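Local coordinates for protein alpha-14 giardin (PDB 3CHJ) that binds calcium and, in its presence, phospholipid, and may serve as a calcium-regulated structural element linking the membrane bilayer to the underlying axoneme, at residues A[21-26]-A[30-35]. Numbering follows the deposited sequence.
Sequences EACQDE and LDLIEI
A22 packs against L32 and D31 near the place where the end of helix 12-24 meets the start of helix 31-38, and its methyl is held from two directions. A22 CB rests 3.9 Å from L32 CD2, and at the same separation from L32 CG, while the CB methylene of D31 comes within 3.9 Å of A22 CB. One small methyl thus faces both the fork of the leucine and the base of the aspartate. The backbones are correspondingly close, with A22 CA and D31 CA 5.9 Å apart. A second contact, C23 SG to L32 CD1 at 4.1 Å, means that the two methyls of L32 divide their contacts, CD2 on A22 and CD1 on the sulfur. The leucine torsions account for this division. With CG opposite the carbonyl carbon (chi1 -59°) and an extended chi2 of 174°, the branch swings back to the helix that precedes it. No hydrogen bond spans the two segments, and every contact between them is carbon to carbon or sulfur to carbon, which is the evidence that apolar packing makes this modest contact of 159 Å².

Further out, V19 and L67 also pack on L32, and C23 also touches F62 and L63 of helix 59-64. The turn between the helices is tied back by R29, whose NH1 bonds to the carbonyl oxygen of A22, and D25 OD1 bonds to the hydroxyl of S27; Y79 OH bonds to the L32 carbonyl oxygen. A short loop thus joins two consecutive helices whose segments here run in roughly opposite senses and meet through A22, C23, the CB of D31 and L32: a helical hairpin within the all-helical annexin fold.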
# COMPACT_ATOMS: atom_id res chain seq x y z
N GLU A 21 -13.48 18.14 19.70
CA GLU A 21 -12.56 19.13 20.24
C GLU A 21 -11.30 19.29 19.38
O GLU A 21 -10.78 20.39 19.23
CB GLU A 21 -12.22 18.78 21.69
CG GLU A 21 -13.45 18.97 22.61
CD GLU A 21 -13.18 18.66 24.06
OE1 GLU A 21 -12.00 18.46 24.44
OE2 GLU A 21 -14.16 18.61 24.85
N ALA A 22 -10.85 18.19 18.79
CA ALA A 22 -9.67 18.22 17.93
C ALA A 22 -9.84 19.13 16.73
O ALA A 22 -8.87 19.71 16.25
CB ALA A 22 -9.32 16.79 17.48
N CYS A 23 -11.07 19.24 16.24
CA CYS A 23 -11.37 20.04 15.05
C CYS A 23 -11.70 21.50 15.38
O CYS A 23 -11.70 22.36 14.49
CB CYS A 23 -12.54 19.43 14.32
SG CYS A 23 -12.15 17.82 13.56
N GLN A 24 -11.98 21.75 16.65
CA GLN A 24 -12.38 23.08 17.15
C GLN A 24 -11.19 23.85 17.74
O GLN A 24 -11.27 25.07 17.98
CB GLN A 24 -13.48 22.93 18.20
CG GLN A 24 -14.85 22.55 17.62
CD GLN A 24 -15.91 22.28 18.69
OE1 GLN A 24 -15.60 22.09 19.87
NE2 GLN A 24 -17.17 22.25 18.27
N ASP A 25 -10.10 23.13 17.98
CA ASP A 25 -8.87 23.72 18.50
C ASP A 25 -7.67 23.21 17.70
O ASP A 25 -7.28 22.04 17.84
CB ASP A 25 -8.72 23.40 20.00
CG ASP A 25 -7.47 24.02 20.63
OD1 ASP A 25 -6.68 24.68 19.92
OD2 ASP A 25 -7.27 23.82 21.85
N GLU A 26 -7.12 24.10 16.88
CA GLU A 26 -6.01 23.79 15.97
C GLU A 26 -4.83 23.08 16.65
O GLU A 26 -4.19 22.21 16.05
CB GLU A 26 -5.55 25.08 15.26
CG GLU A 26 -4.39 24.94 14.31
CD GLU A 26 -4.81 24.56 12.91
OE1 GLU A 26 -5.19 23.38 12.68
OE2 GLU A 26 -4.75 25.45 12.02
N LEU A 30 -3.87 16.86 16.08
CA LEU A 30 -3.23 15.53 16.03
C LEU A 30 -3.91 14.49 16.92
O LEU A 30 -3.60 13.29 16.84
CB LEU A 30 -1.72 15.61 16.28
CG LEU A 30 -0.92 16.31 15.19
CD1 LEU A 30 0.52 16.53 15.67
CD2 LEU A 30 -0.93 15.57 13.82
N ASP A 31 -4.85 14.92 17.76
CA ASP A 31 -5.65 13.95 18.49
C ASP A 31 -6.37 13.01 17.53
O ASP A 31 -6.63 11.86 17.87
CB ASP A 31 -6.66 14.63 19.42
CG ASP A 31 -6.00 15.27 20.64
OD1 ASP A 31 -4.81 15.01 20.91
OD2 ASP A 31 -6.69 16.05 21.33
N LEU A 32 -6.72 13.50 16.35
CA LEU A 32 -7.36 12.64 15.35
C LEU A 32 -6.45 11.49 14.97
O LEU A 32 -6.94 10.39 14.69
CB LEU A 32 -7.73 13.43 14.08
CG LEU A 32 -8.70 14.60 14.30
CD1 LEU A 32 -8.87 15.38 13.02
CD2 LEU A 32 -10.05 14.09 14.81
N ILE A 33 -5.14 11.76 14.94
CA ILE A 33 -4.13 10.76 14.58
C ILE A 33 -3.81 9.85 15.76
O ILE A 33 -3.69 8.63 15.60
CB ILE A 33 -2.86 11.43 14.04
CG1 ILE A 33 -3.16 12.29 12.81
CG2 ILE A 33 -1.79 10.40 13.75
CD1 ILE A 33 -3.82 11.55 11.61
N GLU A 34 -3.71 10.43 16.96
CA GLU A 34 -3.57 9.63 18.17
C GLU A 34 -4.70 8.62 18.32
O GLU A 34 -4.47 7.43 18.64
CB GLU A 34 -3.41 10.52 19.41
CG GLU A 34 -2.12 11.36 19.39
CD GLU A 34 -0.82 10.55 19.58
OE1 GLU A 34 0.21 11.17 19.93
OE2 GLU A 34 -0.80 9.31 19.36
N ILE A 35 -5.93 9.05 18.05
CA ILE A 35 -7.08 8.16 18.11
C ILE A 35 -6.89 7.00 17.10
O ILE A 35 -7.09 5.83 17.42
CB ILE A 35 -8.39 8.95 17.89
CG1 ILE A 35 -8.69 9.83 19.11
CG2 ILE A 35 -9.55 8.04 17.65
CD1 ILE A 35 -9.76 10.93 18.85